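Local coordinates for hypothetical protein Atu1540 (Agrobacterium tumefaciens str. C58, PDB 2HWJ) that is of unknown function but belongs to the putative ParB-like nuclease family of the ParB/sulfiredoxin clan, so a role in cleaving nucleic acid is possible but unproven, at residues Ile22-Glu28 against Glu132-Ser138; Gly58-Tyr64 against Leu94-Trp100. One frame throughout, in Å; residues are numbered along the deposited sequence.

Contact 1: Ile22-Glu28 against Glu132-Ser138; sequences IAVGFRE and EDDPFRS
Two short strands, 23-24 and 132-133, run side by side as a two-stranded parallel sheet that joins the N-terminal ends of helices 26-37 and 135-146, about 100 residues apart in the chain; H70 of helix 69-77 touches V24, E28 and R137. I22 O accepts from E132 N at 2.9 Å. A23 is extended and bridges E132, CA to CA 4.4 Å, with both CB atoms on the same face of the sheet. V24 bridges D133 on the other face. Its N donates to E132 O at 2.9 Å, and its O takes a very short bond, 2.5 Å, from D134 N, which completes the parallel ladder. G25, the N-cap of helix 26-37, packs its CA 3.0 Å from S138 OG, where a CB would clash. F26 N then donates to D133 OD1 at 2.8 Å, while D133 CB lies over the F26 ring, 3.5 Å from its centroid, a CH-pi contact. A water ties R27 N (3.0 Å) to D133 OD1 (2.5 Å) and S138 OG (2.7 Å). E28, chi1 t, reaches back so that OE1 meets R137 NH1 at 2.7 Å in a salt bridge of poor hydrogen-bond geometry. D134, chi1 t, caps its own helix: OD1 accepts weakly from F136 N and R137 N, and pairs with R166. Backbone bonds set the register, and D133 and the salt bridge bind the helix starts.

Contact 2: Gly58-Tyr64 against Leu94-Trp100; sequences GPKDRAY and LGKDEFW
Strands 52-57 and 63-65 form a beta hairpin whose turn packs on the start of helix 96-105. The type II' turn from P59 to R62, with K60 at phi/psi 55/-151, is closed by R62 N to P59 O (3.1 Å), with G58 N to R62 O (2.7 Å) just beyond it. The P59 ring is the bump, in a hollow formed by L94 O (3.7 Å from P59 CG), K96 CG (4.0 Å from P59 CB) and the face of F99, where P59 CD lies 3.7 Å from the ring centroid, a CH-pi contact. F99, chi1 t, projects from the first helical turn, with G95 at the N-cap position. Its edge meets the face of Y64 (chi1 m), centroids 4.7 Å apart, planes at 52°. Y64 points an edge at the face of the W100 six-membered ring, offset, centroids 5.6 Å, planes at 90°: an aromatic cluster. With no hydrogen bond across and K60 NZ and K96 NZ a repelling 3.6 Å apart, apolar and aromatic packing holds it.

Along the chain the order is 22-28, 58-64, 94-100, 132-138, so contact 2 falls entirely within the 103 residues between the two halves of contact 1. Their centres are 26 Å apart, nearest atoms about 9 Å, and they do not touch. Contact 1 lies near the middle of the chain, where a two-stranded parallel sheet leads into helices 26-37 and 135-146; V24, E28 and R137 also touch helix 69-77. Contact 2 is peripheral: it packs helix 96-105 against the turn leading into 63-65, an outer strand of the four-stranded mixed sheet, and E98 there pairs with R168 of the second subunit. One contact joins distant parts of the chain; the other borders the subunit interface.

Contact 1: Ile22-Glu28 against Glu132-Ser138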
loop_
_atom_site.group_PDB
_atom_site.type_symbol
_atom_site.label_atom_id
_atom_site.label_comp_id
_atom_site.label_asym_id
_atom_site.label_seq_id
_atom_site.Cartn_x
_atom_site.Cartn_y
_atom_site.Cartn_z
ATOM N N ILE A 22 5.705 10.697 20.644
ATOM C CA ILE A 22 5.834 11.563 21.790
ATOM C C ILE A 22 4.566 11.557 22.599
ATOM O O ILE A 22 4.623 11.688 23.813
ATOM C CB ILE A 22 6.201 12.947 21.302
ATOM C CG1 ILE A 22 7.599 12.870 20.723
ATOM C CG2 ILE A 22 6.277 13.907 22.440
ATOM C CD1 ILE A 22 7.994 13.994 19.987
ATOM N N ALA A 23 3.413 11.331 21.950
ATOM C CA ALA A 23 2.118 11.553 22.635
ATOM C C ALA A 23 1.107 10.467 22.411
ATOM O O ALA A 23 1.243 9.722 21.474
ATOM C CB ALA A 23 1.537 12.939 22.343
ATOM N N VAL A 24 0.146 10.358 23.330
ATOM C CA VAL A 24 -1.028 9.511 23.188
ATOM C C VAL A 24 -2.161 10.239 23.901
ATOM O O VAL A 24 -1.938 11.255 24.581
ATOM C CB VAL A 24 -0.859 8.156 23.900
ATOM C CG1 VAL A 24 0.117 7.247 23.185
ATOM C CG2 VAL A 24 -0.401 8.366 25.409
ATOM N N GLY A 25 -3.379 9.725 23.772
ATOM C CA GLY A 25 -4.549 10.344 24.358
ATOM C C GLY A 25 -4.789 9.581 25.630
ATOM O O GLY A 25 -5.128 8.411 25.613
ATOM N N PHE A 26 -4.602 10.246 26.759
ATOM C CA PHE A 26 -4.662 9.594 28.020
ATOM C C PHE A 26 -6.042 9.118 28.240
ATOM O O PHE A 26 -6.212 8.123 28.935
ATOM C CB PHE A 26 -4.290 10.570 29.097
ATOM C CG PHE A 26 -2.832 10.675 29.308
ATOM C CD1 PHE A 26 -2.333 11.291 30.450
ATOM C CD2 PHE A 26 -1.935 10.167 28.338
ATOM C CE1 PHE A 26 -0.959 11.391 30.622
ATOM C CE2 PHE A 26 -0.554 10.256 28.498
ATOM C CZ PHE A 26 -0.050 10.849 29.617
ATOM N N ARG A 27 -7.046 9.797 27.676
ATOM C CA ARG A 27 -8.414 9.290 27.850
ATOM C C ARG A 27 -8.533 7.853 27.304
ATOM O O ARG A 27 -9.184 7.018 27.918
ATOM C CB ARG A 27 -9.466 10.202 27.194
ATOM C CG ARG A 27 -10.611 10.558 28.106
ATOM C CD ARG A 27 -11.813 11.146 27.379
ATOM N NE ARG A 27 -12.527 10.118 26.622
ATOM C CZ ARG A 27 -13.813 9.776 26.805
ATOM N NH1 ARG A 27 -14.543 10.396 27.748
ATOM N NH2 ARG A 27 -14.358 8.808 26.037
ATOM N N GLU A 28 -7.915 7.592 26.132
ATOM C CA GLU A 28 -7.955 6.293 25.481
ATOM C C GLU A 28 -7.197 5.330 26.419
ATOM O O GLU A 28 -7.751 4.269 26.799
ATOM C CB GLU A 28 -7.337 6.374 24.066
ATOM C CG GLU A 28 -7.599 5.138 23.086
ATOM C CD GLU A 28 -7.611 5.513 21.491
ATOM O OE1 GLU A 28 -6.912 6.500 21.078
ATOM O OE2 GLU A 28 -8.274 4.830 20.639
ATOM N N GLU A 132 3.483 11.973 26.491
ATOM C CA GLU A 132 2.684 13.178 26.710
ATOM C C GLU A 132 1.235 12.931 26.345
ATOM O O GLU A 132 0.932 12.048 25.523
ATOM C CB GLU A 132 3.171 14.276 25.794
ATOM C CG GLU A 132 4.451 14.840 26.215
ATOM C CD GLU A 132 5.009 15.913 25.246
ATOM O OE1 GLU A 132 6.264 16.172 25.293
ATOM O OE2 GLU A 132 4.212 16.518 24.468
ATOM N N ASP A 133 0.326 13.738 26.897
ATOM C CA ASP A 133 -1.102 13.485 26.684
ATOM C C ASP A 133 -1.502 14.342 25.562
ATOM O O ASP A 133 -1.425 15.561 25.724
ATOM C CB ASP A 133 -1.904 13.822 27.927
ATOM C CG ASP A 133 -3.441 13.675 27.744
ATOM O OD1 ASP A 133 -3.983 12.952 26.861
ATOM O OD2 ASP A 133 -4.160 14.299 28.554
ATOM N N ASP A 134 -1.903 13.749 24.421
ATOM C CA ASP A 134 -2.534 14.581 23.403
ATOM C C ASP A 134 -4.091 14.474 23.414
ATOM O O ASP A 134 -4.691 13.535 22.930
ATOM C CB ASP A 134 -1.856 14.508 22.052
ATOM C CG ASP A 134 -2.651 15.244 20.910
ATOM O OD1 ASP A 134 -3.649 15.974 21.230
ATOM O OD2 ASP A 134 -2.293 15.088 19.667
ATOM N N PRO A 135 -4.754 15.467 24.016
ATOM C CA PRO A 135 -6.209 15.295 24.174
ATOM C C PRO A 135 -6.912 15.268 22.835
ATOM O O PRO A 135 -7.956 14.632 22.713
ATOM C CB PRO A 135 -6.653 16.514 25.030
ATOM C CG PRO A 135 -5.493 17.560 24.861
ATOM C CD PRO A 135 -4.226 16.721 24.618
ATOM N N PHE A 136 -6.374 15.899 21.805
ATOM C CA PHE A 136 -7.042 15.693 20.484
ATOM C C PHE A 136 -6.832 14.309 19.952
ATOM O O PHE A 136 -7.699 13.796 19.209
ATOM C CB PHE A 136 -6.744 16.788 19.452
ATOM C CG PHE A 136 -7.328 18.092 19.859
ATOM C CD1 PHE A 136 -6.580 18.986 20.660
ATOM C CD2 PHE A 136 -8.683 18.382 19.596
ATOM C CE1 PHE A 136 -7.141 20.165 21.126
ATOM C CE2 PHE A 136 -9.265 19.587 20.069
ATOM C CZ PHE A 136 -8.476 20.484 20.824
ATOM N N ARG A 137 -5.729 13.670 20.352
ATOM C CA ARG A 137 -5.616 12.311 19.959
ATOM C C ARG A 137 -6.804 11.491 20.526
ATOM O O ARG A 137 -7.325 10.583 19.817
ATOM C CB ARG A 137 -4.287 11.769 20.366
ATOM C CG ARG A 137 -4.119 10.335 20.055
ATOM C CD ARG A 137 -4.206 10.102 18.605
ATOM N NE ARG A 137 -4.055 8.700 18.315
ATOM C CZ ARG A 137 -5.014 7.794 18.534
ATOM N NH1 ARG A 137 -6.174 8.174 19.060
ATOM N NH2 ARG A 137 -4.806 6.510 18.259
ATOM N N SER A 138 -7.264 11.796 21.759
ATOM C CA SER A 138 -8.356 11.010 22.364
ATOM C C SER A 138 -9.645 11.315 21.682
ATOM O O SER A 138 -10.499 10.441 21.464
ATOM C CB SER A 138 -8.564 11.366 23.792
ATOM O OG SER A 138 -7.472 10.999 24.568
HETATM O O HOH W 1 -6.376 12.514 26.479
#

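Contact 2: Gly58-Tyr64 against Leu94-Trp100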
loop_
_atom_site.group_PDB
_atom_site.type_symbol
_atom_site.label_atom_id
_atom_site.label_comp_id
_atom_site.label_asym_id
_atom_site.label_seq_id
_atom_site.Cartn_x
_atom_site.Cartn_y
_atom_site.Cartn_z
ATOM N N GLY A 58 16.496 -2.203 17.199
ATOM C CA GLY A 58 17.328 -1.058 16.932
ATOM C C GLY A 58 18.707 -1.287 17.414
ATOM O O GLY A 58 19.072 -2.373 17.764
ATOM N N PRO A 59 19.471 -0.220 17.483
ATOM C CA PRO A 59 20.869 -0.160 17.847
ATOM C C PRO A 59 21.072 -0.677 19.248
ATOM O O PRO A 59 20.149 -0.602 20.050
ATOM C CB PRO A 59 21.158 1.306 17.850
ATOM C CG PRO A 59 20.145 1.866 17.003
ATOM C CD PRO A 59 18.899 1.103 17.246
ATOM N N LYS A 60 22.273 -1.204 19.544
ATOM C CA LYS A 60 22.533 -1.880 20.833
ATOM C C LYS A 60 21.490 -2.910 20.894
ATOM O O LYS A 60 21.002 -3.363 19.843
ATOM C CB LYS A 60 22.364 -0.910 21.984
ATOM C CG LYS A 60 23.299 0.271 21.801
ATOM C CD LYS A 60 24.745 -0.245 21.648
ATOM C CE LYS A 60 25.608 0.712 20.793
ATOM N NZ LYS A 60 26.104 1.976 21.532
ATOM N N ASP A 61 21.024 -3.333 22.033
ATOM C CA ASP A 61 20.024 -4.337 21.674
ATOM C C ASP A 61 18.526 -3.961 21.619
ATOM O O ASP A 61 17.631 -4.787 21.553
ATOM C CB ASP A 61 20.420 -5.727 22.142
ATOM C CG ASP A 61 21.367 -6.371 21.154
ATOM O OD1 ASP A 61 22.466 -6.787 21.621
ATOM O OD2 ASP A 61 21.032 -6.367 19.896
ATOM N N ARG A 62 18.284 -2.678 21.505
ATOM C CA ARG A 62 17.090 -2.168 22.004
ATOM C C ARG A 62 15.924 -2.517 21.068
ATOM O O ARG A 62 16.069 -2.641 19.858
ATOM C CB ARG A 62 17.323 -0.680 22.346
ATOM C CG ARG A 62 18.359 -0.422 23.517
ATOM C CD ARG A 62 17.895 -1.205 24.767
ATOM N NE ARG A 62 17.996 -0.481 26.035
ATOM C CZ ARG A 62 17.023 0.237 26.647
ATOM N NH1 ARG A 62 15.799 0.403 26.152
ATOM N NH2 ARG A 62 17.307 0.821 27.812
ATOM N N ALA A 63 14.771 -2.766 21.647
ATOM C CA ALA A 63 13.534 -2.968 20.909
ATOM C C ALA A 63 12.678 -1.689 20.861
ATOM O O ALA A 63 12.361 -1.120 21.933
ATOM C CB ALA A 63 12.765 -4.040 21.569
ATOM N N TYR A 64 12.266 -1.276 19.655
ATOM C CA TYR A 64 11.380 -0.086 19.487
ATOM C C TYR A 64 9.963 -0.456 19.194
ATOM O O TYR A 64 9.738 -1.198 18.249
ATOM C CB TYR A 64 11.903 0.819 18.336
ATOM C CG TYR A 64 13.174 1.446 18.764
ATOM C CD1 TYR A 64 14.333 0.639 18.912
ATOM C CD2 TYR A 64 13.204 2.794 19.206
ATOM C CE1 TYR A 64 15.543 1.179 19.412
ATOM C CE2 TYR A 64 14.396 3.352 19.681
ATOM C CZ TYR A 64 15.558 2.521 19.765
ATOM O OH TYR A 64 16.733 2.987 20.227
ATOM N N LEU A 94 22.501 -0.784 12.277
ATOM C CA LEU A 94 22.724 0.659 12.108
ATOM C C LEU A 94 23.208 1.408 13.375
ATOM O O LEU A 94 22.793 1.082 14.508
ATOM C CB LEU A 94 21.431 1.332 11.587
ATOM C CG LEU A 94 20.846 0.642 10.354
ATOM C CD1 LEU A 94 19.592 1.270 9.827
ATOM C CD2 LEU A 94 21.867 0.522 9.211
ATOM N N GLY A 95 24.013 2.453 13.196
ATOM C CA GLY A 95 24.185 3.454 14.241
ATOM C C GLY A 95 22.879 4.245 14.460
ATOM O O GLY A 95 21.847 4.070 13.760
ATOM N N LYS A 96 22.918 5.160 15.413
ATOM C CA LYS A 96 21.683 5.701 15.971
ATOM C C LYS A 96 21.086 6.767 15.060
ATOM O O LYS A 96 19.879 6.899 14.880
ATOM C CB LYS A 96 21.988 6.259 17.363
ATOM C CG LYS A 96 22.372 5.117 18.383
ATOM C CD LYS A 96 23.920 4.682 18.432
ATOM C CE LYS A 96 24.147 4.051 19.840
ATOM N NZ LYS A 96 24.305 5.040 21.043
ATOM N N ASP A 97 21.999 7.514 14.490
ATOM C CA ASP A 97 21.721 8.529 13.565
ATOM C C ASP A 97 20.972 7.881 12.413
ATOM O O ASP A 97 19.843 8.252 12.057
ATOM C CB ASP A 97 23.111 8.934 13.063
ATOM C CG ASP A 97 23.342 10.392 13.146
ATOM O OD1 ASP A 97 22.313 11.087 13.324
ATOM O OD2 ASP A 97 24.538 10.820 13.031
ATOM N N GLU A 98 21.631 6.877 11.830
ATOM C CA GLU A 98 21.126 6.306 10.628
ATOM C C GLU A 98 19.792 5.610 10.952
ATOM O O GLU A 98 18.809 5.755 10.244
ATOM C CB GLU A 98 22.162 5.396 10.018
ATOM C CG GLU A 98 21.681 4.856 8.730
ATOM C CD GLU A 98 22.755 4.237 7.904
ATOM O OE1 GLU A 98 23.759 3.743 8.470
ATOM O OE2 GLU A 98 22.573 4.199 6.667
ATOM N N PHE A 99 19.752 4.928 12.078
ATOM C CA PHE A 99 18.585 4.307 12.475
ATOM C C PHE A 99 17.398 5.245 12.450
ATOM O O PHE A 99 16.382 4.933 11.860
ATOM C CB PHE A 99 18.795 3.860 13.888
ATOM C CG PHE A 99 17.572 3.296 14.513
ATOM C CD1 PHE A 99 17.111 2.073 14.136
ATOM C CD2 PHE A 99 16.872 4.016 15.465
ATOM C CE1 PHE A 99 15.977 1.524 14.739
ATOM C CE2 PHE A 99 15.676 3.461 16.105
ATOM C CZ PHE A 99 15.235 2.231 15.727
ATOM N N TRP A 100 17.473 6.383 13.113
ATOM C CA TRP A 100 16.262 7.196 13.189
ATOM C C TRP A 100 15.814 7.659 11.846
ATOM O O TRP A 100 14.624 7.646 11.562
ATOM C CB TRP A 100 16.511 8.432 13.994
ATOM C CG TRP A 100 16.485 8.163 15.399
ATOM C CD1 TRP A 100 17.549 8.231 16.254
ATOM C CD2 TRP A 100 15.358 7.656 16.165
ATOM N NE1 TRP A 100 17.145 7.807 17.497
ATOM C CE2 TRP A 100 15.816 7.454 17.477
ATOM C CE3 TRP A 100 14.041 7.286 15.835
ATOM C CZ2 TRP A 100 14.988 7.029 18.514
ATOM C CZ3 TRP A 100 13.195 6.838 16.859
ATOM C CH2 TRP A 100 13.681 6.741 18.211
#